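Side-chain contacts in enterochelin esterase (Salmonella enterica subsp. enterica serovar Typhimurium, PDB 3MGA), which probably hydrolyses the ester backbone of the siderophore enterobactin in its ferric form, so that the bacterium can recover the iron: residues Pro354-Phe357 against Gln358-Ala362; Gly381-Ala385 against Leu386-Gly390; Ala108-Pro111 against Gly112-Pro115; Ala73-Ala76 against Gly77-Val80; Ile243-Gln246 against His247-Glu251. All coordinates share one frame; numbering follows the deposited sequence.

Interaction 1. Residues Pro354-Phe357 against Gln358-Ala362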
loop_
_atom_site.group_PDB
_atom_site.type_symbol
_atom_site.label_atom_id
_atom_site.label_comp_id
_atom_site.label_asym_id
_atom_site.label_seq_id
_atom_site.Cartn_x
_atom_site.Cartn_y
_atom_site.Cartn_z
ATOM N N PRO A 354 12.571 -0.008 6.187
ATOM C CA PRO A 354 13.436 0.694 7.142
ATOM C C PRO A 354 13.475 2.199 6.998
ATOM O O PRO A 354 13.225 2.910 7.970
ATOM C CB PRO A 354 14.827 0.111 6.858
ATOM C CG PRO A 354 14.578 -1.234 6.373
ATOM C CD PRO A 354 13.223 -1.235 5.690
ATOM N N ILE A 355 13.791 2.677 5.800
ATOM C CA ILE A 355 13.888 4.107 5.566
ATOM C C ILE A 355 12.569 4.772 5.934
ATOM O O ILE A 355 12.537 5.699 6.745
ATOM C CB ILE A 355 14.284 4.434 4.107
ATOM C CG1 ILE A 355 15.691 3.896 3.805
ATOM C CG2 ILE A 355 14.262 5.935 3.867
ATOM C CD1 ILE A 355 16.212 4.238 2.410
ATOM N N VAL A 356 11.484 4.272 5.352
ATOM C CA VAL A 356 10.158 4.814 5.616
ATOM C C VAL A 356 9.793 4.656 7.089
ATOM O O VAL A 356 9.318 5.596 7.715
ATOM C CB VAL A 356 9.095 4.148 4.730
ATOM C CG1 VAL A 356 7.681 4.613 5.125
ATOM C CG2 VAL A 356 9.381 4.441 3.262
ATOM N N PHE A 357 10.040 3.473 7.642
ATOM C CA PHE A 357 9.739 3.204 9.046
ATOM C C PHE A 357 10.451 4.179 9.995
ATOM O O PHE A 357 9.828 4.760 10.891
ATOM C CB PHE A 357 10.115 1.770 9.390
ATOM C CG PHE A 357 9.743 1.366 10.783
ATOM C CD1 PHE A 357 8.446 0.981 11.081
ATOM C CD2 PHE A 357 10.688 1.350 11.793
ATOM C CE1 PHE A 357 8.099 0.607 12.361
ATOM C CE2 PHE A 357 10.343 0.968 13.071
ATOM C CZ PHE A 357 9.046 0.593 13.354
ATOM N N GLN A 358 11.754 4.351 9.808
ATOM C CA GLN A 358 12.528 5.270 10.644
ATOM C C GLN A 358 12.018 6.693 10.478
ATOM O O GLN A 358 11.932 7.449 11.445
ATOM C CB GLN A 358 14.016 5.196 10.301
ATOM C CG GLN A 358 14.694 3.900 10.738
ATOM C CD GLN A 358 16.152 3.818 10.297
ATOM O OE1 GLN A 358 17.037 3.487 11.095
ATOM N NE2 GLN A 358 16.412 4.154 9.033
ATOM N N ALA A 359 11.670 7.051 9.248
ATOM C CA ALA A 359 11.155 8.376 8.962
ATOM C C ALA A 359 9.847 8.599 9.731
ATOM O O ALA A 359 9.631 9.668 10.301
ATOM C CB ALA A 359 10.942 8.550 7.474
ATOM N N ASN A 360 8.977 7.595 9.751
ATOM C CA ASN A 360 7.714 7.729 10.481
ATOM C C ASN A 360 7.872 7.800 11.996
ATOM O O ASN A 360 7.058 8.433 12.668
ATOM C CB ASN A 360 6.699 6.654 10.094
ATOM C CG ASN A 360 6.006 6.957 8.782
ATOM O OD1 ASN A 360 4.835 7.339 8.772
ATOM N ND2 ASN A 360 6.733 6.843 7.676
ATOM N N GLN A 361 8.916 7.163 12.530
ATOM C CA GLN A 361 9.201 7.219 13.969
ATOM C C GLN A 361 9.592 8.630 14.370
ATOM O O GLN A 361 9.105 9.159 15.371
ATOM C CB GLN A 361 10.330 6.267 14.358
ATOM C CG GLN A 361 9.944 4.808 14.350
ATOM C CD GLN A 361 11.089 3.914 14.778
ATOM O OE1 GLN A 361 12.228 4.110 14.361
ATOM N NE2 GLN A 361 10.786 2.907 15.597
ATOM N N ALA A 362 10.487 9.228 13.593
ATOM C CA ALA A 362 10.940 10.595 13.850
ATOM C C ALA A 362 9.754 11.542 13.747
ATOM O O ALA A 362 9.625 12.470 14.548
ATOM C CB ALA A 362 12.029 10.998 12.868
#
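The carbonyl oxygen of Val356 is gripped twice by one residue a helical turn later. Asn360 N takes the usual helical bond at 2.9 Å from Val356 O, and Asn360 ND2 reaches back to the same Val356 O, also at 2.9 Å. The side-chain bond is nearly straight at the hydrogen (168°), and the oxygen lies in the amide plane of Asn360, but the nitrogen arrives from above the carbonyl plane. With CG anti to its carbonyl carbon (chi1 -79°), Asn360 points the same way as Val356, and ND2 rests 3.5 Å from Val356 CG1. Asn360 ND2 also hydrogen-bonds Gly314 O, which ties the helix to a loop beyond strand 308-312.

On another side of the helix Gln361 slants past Phe357, its NE2 3.2 Å from Phe357 CE2, with the amide and ring planes 46° apart. Phe357 also touches Trp376 and Gln378 of strand 373-379. A buried amide whose nitrogen serves two carbonyls is fixed in rotation, and through Asn360 helix 354-367 brings a polar link among Phe316, Leu347, Ala349 and Trp376.

Interaction 2. Residues Gly381-Ala385 against Leu386-Gly390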
loop_
_atom_site.group_PDB
_atom_site.type_symbol
_atom_site.label_atom_id
_atom_site.label_comp_id
_atom_site.label_asym_id
_atom_site.label_seq_id
_atom_site.Cartn_x
_atom_site.Cartn_y
_atom_site.Cartn_z
ATOM N N GLY A 381 5.406 -6.144 7.682
ATOM C CA GLY A 381 5.306 -6.153 6.228
ATOM C C GLY A 381 6.003 -4.897 5.727
ATOM O O GLY A 381 6.698 -4.231 6.505
ATOM N N GLY A 382 5.802 -4.538 4.458
ATOM C CA GLY A 382 6.474 -3.364 3.902
ATOM C C GLY A 382 5.675 -2.362 3.089
ATOM O O GLY A 382 4.517 -2.074 3.385
ATOM N N HIS A 383 6.341 -1.800 2.081
ATOM C CA HIS A 383 5.768 -0.804 1.172
ATOM C C HIS A 383 4.916 -1.641 0.217
ATOM O O HIS A 383 5.226 -1.789 -0.966
ATOM C CB HIS A 383 6.923 -0.095 0.458
ATOM C CG HIS A 383 6.559 1.222 -0.145
ATOM N ND1 HIS A 383 6.538 2.387 0.592
ATOM C CD2 HIS A 383 6.240 1.571 -1.413
ATOM C CE1 HIS A 383 6.199 3.393 -0.193
ATOM N NE2 HIS A 383 6.021 2.927 -1.416
ATOM N N ASP A 384 3.810 -2.153 0.741
ATOM C CA ASP A 384 3.014 -3.128 0.022
ATOM C C ASP A 384 1.500 -2.876 0.123
ATOM O O ASP A 384 0.958 -2.824 1.217
ATOM C CB ASP A 384 3.398 -4.463 0.683
ATOM C CG ASP A 384 3.010 -5.682 -0.114
ATOM O OD1 ASP A 384 2.002 -5.687 -0.851
ATOM O OD2 ASP A 384 3.735 -6.677 0.055
ATOM N N ALA A 385 0.825 -2.729 -1.016
ATOM C CA ALA A 385 -0.645 -2.490 -1.030
ATOM C C ALA A 385 -1.483 -3.658 -0.453
ATOM O O ALA A 385 -2.618 -3.460 -0.043
ATOM C CB ALA A 385 -1.128 -2.124 -2.430
ATOM N N LEU A 386 -0.936 -4.867 -0.434
ATOM C CA LEU A 386 -1.648 -5.992 0.156
ATOM C C LEU A 386 -1.824 -5.732 1.661
ATOM O O LEU A 386 -2.862 -6.048 2.233
ATOM C CB LEU A 386 -0.897 -7.291 -0.074
ATOM C CG LEU A 386 -1.535 -8.565 0.479
ATOM C CD1 LEU A 386 -2.776 -8.894 -0.302
ATOM C CD2 LEU A 386 -0.538 -9.714 0.408
ATOM N N CYS A 387 -0.817 -5.136 2.293
ATOM C CA CYS A 387 -0.889 -4.807 3.718
ATOM C C CYS A 387 -1.710 -3.551 3.916
ATOM O O CYS A 387 -2.558 -3.487 4.822
ATOM C CB CYS A 387 0.504 -4.575 4.321
ATOM S SG CYS A 387 1.638 -5.969 4.208
ATOM N N TRP A 388 -1.465 -2.542 3.075
ATOM C CA TRP A 388 -2.185 -1.277 3.213
ATOM C C TRP A 388 -3.689 -1.447 3.130
ATOM O O TRP A 388 -4.415 -0.754 3.824
ATOM C CB TRP A 388 -1.781 -0.217 2.174
ATOM C CG TRP A 388 -0.329 0.116 2.064
ATOM C CD1 TRP A 388 0.582 0.152 3.067
ATOM C CD2 TRP A 388 0.339 0.622 0.899
ATOM N NE1 TRP A 388 1.806 0.564 2.584
ATOM C CE2 TRP A 388 1.674 0.874 1.258
ATOM C CE3 TRP A 388 -0.059 0.854 -0.426
ATOM C CZ2 TRP A 388 2.621 1.338 0.339
ATOM C CZ3 TRP A 388 0.892 1.315 -1.341
ATOM C CH2 TRP A 388 2.206 1.555 -0.953
ATOM N N ARG A 389 -4.172 -2.360 2.294
ATOM C CA ARG A 389 -5.626 -2.516 2.154
ATOM C C ARG A 389 -6.287 -2.764 3.508
ATOM O O ARG A 389 -7.376 -2.259 3.767
ATOM C CB ARG A 389 -6.005 -3.642 1.184
ATOM C CG ARG A 389 -5.980 -5.047 1.782
ATOM C CD ARG A 389 -6.359 -6.073 0.759
ATOM N NE ARG A 389 -6.522 -7.398 1.346
ATOM C CZ ARG A 389 -6.957 -8.464 0.677
ATOM N NH1 ARG A 389 -7.084 -9.629 1.296
ATOM N NH2 ARG A 389 -7.272 -8.368 -0.608
ATOM N N GLY A 390 -5.623 -3.539 4.365
ATOM C CA GLY A 390 -6.156 -3.853 5.693
ATOM C C GLY A 390 -6.027 -2.689 6.650
ATOM O O GLY A 390 -6.894 -2.455 7.484
#
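Trp388 lies across the start of its own helix, with one indole face pressed on the peptide between Asp384 and Ala385. Asp384 O sits 3.3 Å above the ring plane, toward the rim, and Trp388 CE3 comes to 3.4 Å from Ala385 CA. The same Asp384 O receives Trp388 N at 3.1 Å in a bond that lies in the carbonyl plane, so backbone and ring of one residue both close on this carbonyl. The other end of the indole meets His383: CZ2 stands over the centre of the imidazole, an edge-to-face pair with planes at 82° and centroids of the His383 ring and the Trp388 six-membered ring 5.2 Å apart. Asp384 is the N-cap. Its CG lies anti to the backbone N (chi1 -164°), which carries OD1 to 3.1 Å from Leu386 N; Ser94 also binds that oxygen.

Away from the tryptophan the fit is slacker. The sulfur Cys387 SG is 4.2 Å from Gly381 CA, and Arg389 leads away from the loop to Gln160, its NH1 weakly bonded to a di(hydroxyethyl)ether molecule, probably from the crystallisation liquor. A glycerol, probably of the same origin, makes a weak hydrogen bond with His383 NE2, while ND1 bonds Glu353.

His383 also touches Ser289, which sits in a GxSxG pattern. A histidine on the loop after the last strand of the sheet, placed between a serine and an acidic residue, is consistent with the catalytic triad of an alpha/beta-hydrolase.

Interaction 3. Residues Ala108-Pro111 against Gly112-Pro115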
loop_
_atom_site.group_PDB
_atom_site.type_symbol
_atom_site.label_atom_id
_atom_site.label_comp_id
_atom_site.label_asym_id
_atom_site.label_seq_id
_atom_site.Cartn_x
_atom_site.Cartn_y
_atom_site.Cartn_z
ATOM N N ALA A 108 28.238 -9.052 -9.343
ATOM C CA ALA A 108 28.504 -10.056 -8.322
ATOM C C ALA A 108 28.433 -9.424 -6.937
ATOM O O ALA A 108 28.645 -8.221 -6.783
ATOM C CB ALA A 108 29.876 -10.687 -8.541
ATOM N N PHE A 109 28.116 -10.240 -5.937
ATOM C CA PHE A 109 28.042 -9.778 -4.557
ATOM C C PHE A 109 28.692 -10.810 -3.651
ATOM O O PHE A 109 28.353 -11.993 -3.706
ATOM C CB PHE A 109 26.589 -9.559 -4.114
ATOM C CG PHE A 109 25.835 -8.564 -4.955
ATOM C CD1 PHE A 109 26.021 -7.201 -4.776
ATOM C CD2 PHE A 109 24.918 -8.991 -5.908
ATOM C CE1 PHE A 109 25.325 -6.282 -5.549
ATOM C CE2 PHE A 109 24.216 -8.075 -6.681
ATOM C CZ PHE A 109 24.420 -6.720 -6.500
ATOM N N ALA A 110 29.634 -10.365 -2.827
ATOM C CA ALA A 110 30.305 -11.253 -1.888
ATOM C C ALA A 110 29.372 -11.460 -0.700
ATOM O O ALA A 110 28.544 -10.595 -0.412
ATOM C CB ALA A 110 31.624 -10.653 -1.434
ATOM N N PRO A 111 29.480 -12.613 -0.016
ATOM C CA PRO A 111 28.613 -12.848 1.142
ATOM C C PRO A 111 28.801 -11.782 2.227
ATOM O O PRO A 111 29.925 -11.541 2.669
ATOM C CB PRO A 111 29.067 -14.225 1.655
ATOM C CG PRO A 111 29.718 -14.877 0.494
ATOM C CD PRO A 111 30.340 -13.775 -0.308
ATOM N N GLY A 112 27.708 -11.146 2.638
ATOM C CA GLY A 112 27.757 -10.108 3.670
ATOM C C GLY A 112 28.095 -8.724 3.139
ATOM O O GLY A 112 28.529 -7.852 3.896
ATOM N N GLU A 113 27.903 -8.526 1.837
ATOM C CA GLU A 113 28.162 -7.241 1.197
ATOM C C GLU A 113 26.843 -6.516 0.968
ATOM O O GLU A 113 26.014 -6.979 0.192
ATOM C CB GLU A 113 28.855 -7.439 -0.155
ATOM C CG GLU A 113 29.090 -6.138 -0.939
ATOM C CD GLU A 113 29.600 -6.371 -2.358
ATOM O OE1 GLU A 113 29.749 -5.379 -3.102
ATOM O OE2 GLU A 113 29.841 -7.540 -2.735
ATOM N N THR A 114 26.653 -5.385 1.644
ATOM C CA THR A 114 25.449 -4.580 1.480
ATOM C C THR A 114 25.556 -3.836 0.152
ATOM O O THR A 114 26.428 -2.980 -0.002
ATOM C CB THR A 114 25.288 -3.542 2.618
ATOM O OG1 THR A 114 25.169 -4.212 3.880
ATOM C CG2 THR A 114 24.050 -2.675 2.392
ATOM N N PRO A 115 24.692 -4.166 -0.826
ATOM C CA PRO A 115 24.782 -3.446 -2.092
ATOM C C PRO A 115 24.211 -2.044 -1.991
ATOM O O PRO A 115 23.502 -1.733 -1.032
ATOM C CB PRO A 115 23.921 -4.291 -3.043
ATOM C CG PRO A 115 23.738 -5.607 -2.348
ATOM C CD PRO A 115 23.705 -5.255 -0.906
#
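Phe109 and Pro115 meet at about a right angle, the phenyl ring advancing on the pyrrolidine with its CD1-CE1 side. Phe109 CE1 is 3.5 Å from Pro115 CB and 3.6 Å from Pro115 CG, so two methylene groups of the proline share one corner of the ring. The direction of the ring follows from its first torsion: CG is anti to the carbonyl carbon (chi1 -58°), which swings the phenyl across the mouth of the turn and away from the peptide that continues to Ala110.

Glu113 is oriented quite differently. Its chain is fully extended, with CG anti to the backbone N (chi1 176°), and runs back alongside the first limb of the loop until OE2 accepts from Ala110 N at 2.8 Å. That donor approaches nearly in line with the C-O bond of the carboxylate, and the hydrogen bond is fairly straight (163°). The same oxygen lies near the plane of the Phe109 ring, at its edge, and 3.4 Å from Phe109 CA. Between the two limbs, Ala110 to Glu113 form a type II beta turn with Pro111 and Gly112 in the middle; the closing bond from Glu113 N to Ala110 O is weak at 3.1 Å.

Gln68 NE2 donates to both Ala110 O and Glu113 O, linking the limbs from outside. Within the loop a weak backbone bond and a carboxylate bond join them, the side-chain bond being the shorter and straighter. The probably charged carboxylate is likely to contribute much to holding this surface turn, whose closing bond is weak.

Interaction 4. Residues Ala73-Ala76 against Gly77-Val80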
loop_
_atom_site.group_PDB
_atom_site.type_symbol
_atom_site.label_atom_id
_atom_site.label_comp_id
_atom_site.label_asym_id
_atom_site.label_seq_id
_atom_site.Cartn_x
_atom_site.Cartn_y
_atom_site.Cartn_z
ATOM N N ALA A 73 16.660 -21.924 -8.013
ATOM C CA ALA A 73 17.580 -22.894 -8.562
ATOM C C ALA A 73 16.742 -24.111 -8.914
ATOM O O ALA A 73 15.802 -24.447 -8.182
ATOM C CB ALA A 73 18.650 -23.253 -7.543
ATOM N N ARG A 74 17.051 -24.754 -10.038
ATOM C CA ARG A 74 16.298 -25.939 -10.440
ATOM C C ARG A 74 16.897 -27.234 -9.908
ATOM O O ARG A 74 18.116 -27.376 -9.798
ATOM C CB ARG A 74 16.124 -26.054 -11.966
ATOM C CG ARG A 74 17.388 -25.954 -12.793
ATOM C CD ARG A 74 17.251 -26.734 -14.108
ATOM N NE ARG A 74 16.009 -26.484 -14.848
ATOM C CZ ARG A 74 15.852 -25.585 -15.818
ATOM N NH1 ARG A 74 16.857 -24.802 -16.206
ATOM N NH2 ARG A 74 14.673 -25.471 -16.414
ATOM N N ILE A 75 16.015 -28.178 -9.591
ATOM C CA ILE A 75 16.426 -29.477 -9.093
ATOM C C ILE A 75 16.916 -30.232 -10.322
ATOM O O ILE A 75 16.117 -30.608 -11.175
ATOM C CB ILE A 75 15.256 -30.240 -8.423
ATOM C CG1 ILE A 75 14.498 -29.331 -7.444
ATOM C CG2 ILE A 75 15.761 -31.504 -7.737
ATOM C CD1 ILE A 75 15.382 -28.642 -6.430
ATOM N N ALA A 76 18.232 -30.415 -10.420
ATOM C CA ALA A 76 18.854 -31.092 -11.562
ATOM C C ALA A 76 18.016 -32.247 -12.123
ATOM O O ALA A 76 17.620 -33.148 -11.385
ATOM C CB ALA A 76 20.245 -31.590 -11.185
ATOM N N GLY A 77 17.744 -32.200 -13.427
ATOM C CA GLY A 77 16.973 -33.241 -14.114
ATOM C C GLY A 77 15.496 -32.950 -14.340
ATOM O O GLY A 77 14.865 -33.591 -15.181
ATOM N N THR A 78 14.941 -31.986 -13.604
ATOM C CA THR A 78 13.516 -31.644 -13.713
ATOM C C THR A 78 13.256 -30.182 -14.082
ATOM O O THR A 78 14.166 -29.357 -14.090
ATOM C CB THR A 78 12.795 -31.906 -12.378
ATOM O OG1 THR A 78 13.411 -31.125 -11.347
ATOM C CG2 THR A 78 12.859 -33.370 -12.004
ATOM N N ASP A 79 11.992 -29.880 -14.379
ATOM C CA ASP A 79 11.568 -28.516 -14.714
ATOM C C ASP A 79 11.144 -27.753 -13.452
ATOM O O ASP A 79 10.399 -26.775 -13.534
ATOM C CB ASP A 79 10.405 -28.538 -15.718
ATOM C CG ASP A 79 9.127 -29.157 -15.143
ATOM O OD1 ASP A 79 9.133 -29.602 -13.976
ATOM O OD2 ASP A 79 8.112 -29.196 -15.871
ATOM N N VAL A 80 11.614 -28.205 -12.292
ATOM C CA VAL A 80 11.259 -27.582 -11.031
ATOM C C VAL A 80 12.327 -26.619 -10.552
ATOM O O VAL A 80 13.495 -26.992 -10.430
ATOM C CB VAL A 80 11.083 -28.628 -9.911
ATOM C CG1 VAL A 80 10.707 -27.938 -8.602
ATOM C CG2 VAL A 80 10.039 -29.667 -10.291
#
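Val80 and Ile75 face each other across a tight reversal, joined mainly through backbone. Ile75 N gives its hydrogen to Val80 O at 2.9 Å, and the donor stands nearly along the C=O axis. The side chains add a looser apolar touch, with Ile75 CG1 at 4.2 Å from Val80 CG1. Val80 is the buried member, packed against Trp15 and Trp16 of helix 13-17. Its carbonyl oxygen is engaged a second time by a CA-H...O contact, Arg74 CA lying 3.0 Å from Val80 O.

The carbonyl of Ile75 is held from two directions. Thr78 N donates to Ile75 O at 3.0 Å, closing a type II beta turn, and the hydroxyl Thr78 OG1 donates to the same oxygen at 2.8 Å, in the carbonyl plane and on a lone pair. The hydroxyl gets there because OG1 sits between the backbone N and the carbonyl carbon of Thr78 (chi1 59°), pointing back into the turn while the methyl is left outside.

Gly77 fills the third position of that turn, with a positive phi suited to type II geometry, and its own N is bound by Glu45. Arg74 bends round toward the far limb: NE makes a weak, long bond to Thr78 O at 3.5 Å, near the guanidinium plane, while NH2 forms a salt bridge with Asp40.

Strand 73-74 thus returns as strand 80-87 in a beta-hairpin at the border of a four-stranded antiparallel sheet, its reversal built on a type II turn with a threonine hydroxyl doubling the closing bond.

Interaction 5. Residues Ile243-Gln246 against His247-Glu251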
loop_
_atom_site.group_PDB
_atom_site.type_symbol
_atom_site.label_atom_id
_atom_site.label_comp_id
_atom_site.label_asym_id
_atom_site.label_seq_id
_atom_site.Cartn_x
_atom_site.Cartn_y
_atom_site.Cartn_z
ATOM N N ILE A 243 -3.852 10.188 -11.658
ATOM C CA ILE A 243 -3.589 10.352 -13.095
ATOM C C ILE A 243 -2.413 9.517 -13.590
ATOM O O ILE A 243 -2.591 8.553 -14.328
ATOM C CB ILE A 243 -3.369 11.843 -13.510
ATOM C CG1 ILE A 243 -4.556 12.707 -13.086
ATOM C CG2 ILE A 243 -3.159 11.944 -15.009
ATOM C CD1 ILE A 243 -4.442 14.149 -13.530
ATOM N N ASP A 244 -1.211 9.898 -13.193
ATOM C CA ASP A 244 -0.009 9.190 -13.616
ATOM C C ASP A 244 1.143 9.583 -12.705
ATOM O O ASP A 244 0.980 10.440 -11.842
ATOM C CB ASP A 244 0.301 9.484 -15.095
ATOM C CG ASP A 244 0.420 10.973 -15.389
ATOM O OD1 ASP A 244 0.547 11.761 -14.428
ATOM O OD2 ASP A 244 0.395 11.356 -16.580
ATOM N N THR A 245 2.295 8.953 -12.894
ATOM C CA THR A 245 3.477 9.215 -12.067
ATOM C C THR A 245 3.955 10.668 -12.123
ATOM O O THR A 245 4.300 11.253 -11.096
ATOM C CB THR A 245 4.622 8.257 -12.446
ATOM O OG1 THR A 245 4.193 6.912 -12.207
ATOM C CG2 THR A 245 5.875 8.532 -11.623
ATOM N N GLN A 246 3.967 11.246 -13.315
ATOM C CA GLN A 246 4.390 12.628 -13.481
ATOM C C GLN A 246 3.526 13.555 -12.615
ATOM O O GLN A 246 4.042 14.348 -11.843
ATOM C CB GLN A 246 4.325 13.029 -14.968
ATOM C CG GLN A 246 4.816 14.453 -15.296
ATOM C CD GLN A 246 4.752 14.775 -16.805
ATOM O OE1 GLN A 246 4.324 13.945 -17.616
ATOM N NE2 GLN A 246 5.179 15.986 -17.176
ATOM N N HIS A 247 2.210 13.435 -12.725
ATOM C CA HIS A 247 1.312 14.291 -11.952
ATOM C C HIS A 247 1.337 13.990 -10.465
ATOM O O HIS A 247 1.402 14.903 -9.651
ATOM C CB HIS A 247 -0.126 14.180 -12.462
ATOM C CG HIS A 247 -0.329 14.772 -13.822
ATOM N ND1 HIS A 247 -0.289 14.023 -14.979
ATOM C CD2 HIS A 247 -0.579 16.044 -14.207
ATOM C CE1 HIS A 247 -0.508 14.810 -16.018
ATOM N NE2 HIS A 247 -0.685 16.040 -15.576
ATOM N N ARG A 248 1.288 12.708 -10.125
ATOM C CA ARG A 248 1.276 12.276 -8.741
ATOM C C ARG A 248 2.515 12.773 -7.984
ATOM O O ARG A 248 2.408 13.268 -6.860
ATOM C CB ARG A 248 1.173 10.747 -8.678
ATOM C CG ARG A 248 1.065 10.178 -7.277
ATOM C CD ARG A 248 0.916 8.662 -7.293
ATOM N NE ARG A 248 0.721 8.149 -5.938
ATOM C CZ ARG A 248 1.700 7.796 -5.115
ATOM N NH1 ARG A 248 2.970 7.884 -5.493
ATOM N NH2 ARG A 248 1.406 7.355 -3.900
ATOM N N SER A 249 3.679 12.637 -8.606
ATOM C CA SER A 249 4.928 13.074 -7.992
ATOM C C SER A 249 4.996 14.602 -7.866
ATOM O O SER A 249 5.777 15.124 -7.074
ATOM C CB SER A 249 6.125 12.541 -8.784
ATOM O OG SER A 249 6.113 11.121 -8.806
ATOM N N GLN A 250 4.177 15.307 -8.647
ATOM C CA GLN A 250 4.119 16.774 -8.607
ATOM C C GLN A 250 2.977 17.307 -7.724
ATOM O O GLN A 250 3.119 18.351 -7.090
ATOM C CB GLN A 250 3.923 17.330 -10.026
ATOM C CG GLN A 250 5.116 17.163 -10.960
ATOM C CD GLN A 250 4.823 17.606 -12.404
ATOM O OE1 GLN A 250 3.687 17.497 -12.899
ATOM N NE2 GLN A 250 5.858 18.079 -13.089
ATOM N N GLU A 251 1.857 16.588 -7.681
ATOM C CA GLU A 251 0.670 17.048 -6.944
ATOM C C GLU A 251 0.516 16.564 -5.506
ATOM O O GLU A 251 -0.074 17.268 -4.697
ATOM C CB GLU A 251 -0.601 16.699 -7.745
ATOM C CG GLU A 251 -0.657 17.395 -9.115
ATOM C CD GLU A 251 -1.847 16.981 -9.976
ATOM O OE1 GLU A 251 -2.444 15.903 -9.739
ATOM O OE2 GLU A 251 -2.178 17.746 -10.909
#
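Helix 245-251 opens with a bond from Arg248 N to Asp244 O at 2.9 Å, which leaves Asp244 at the N-cap. Its carboxylate caps by accepting His247 N at 2.9 Å from OD1, and the donor comes nearly in line with the C-O bond. OD1 also receives His247 ND1, at 2.5 Å; the bond is very short and its exact length is doubtful at this resolution. Asp244 CG lies in the plane of the imidazole at its edge, carboxylate and ring planes being 15° apart, and the edge contact with ND1 probably limits rotation of the ring. For Asp244, chi1 of 55° sets CG between the backbone N and the carbonyl carbon, turned back over the helix end. Ile243 CD1 lies over the rim of one ring face, 4.2 Å above the plane. The carboxylate would probably favour a protonated imidazole. Further on, Gln246 and Gln250 run side by side, their amide planes 55° apart.

Ile243 and His247 rest on Asn185 of strand 185-193, and Glu251 forms a salt bridge with Arg187 of the same strand. Arg248 extends to Asp209 and to Ser289 before helix 290-301, so this short helix lies between strand 185-193 and the loops bordering Ser289.

Overall arrangement
Interactions 1, 2 and 5 belong to the putative esterase part, while 3 and 4 lie in the N-terminal part, their centres about 26 Å apart. Interaction 2 is the most central, about 4 Å from the middle of the chain; interactions 1 and 2 are partly buried, and 3, 4 and 5 are surface contacts. Two aspartate N-caps serve helix starts, one next to an aromatic pair beside a likely active site, the other joined to a histidine. Interaction 1 lies within a helix of a beta-alpha-beta unit and has an asparagine cross-link instead. The N-terminal contacts each contain a type II turn but differ in support: 4 leans on a hydroxyl, 3 on a carboxylate. Interactions 2 and 5 both touch Ser289.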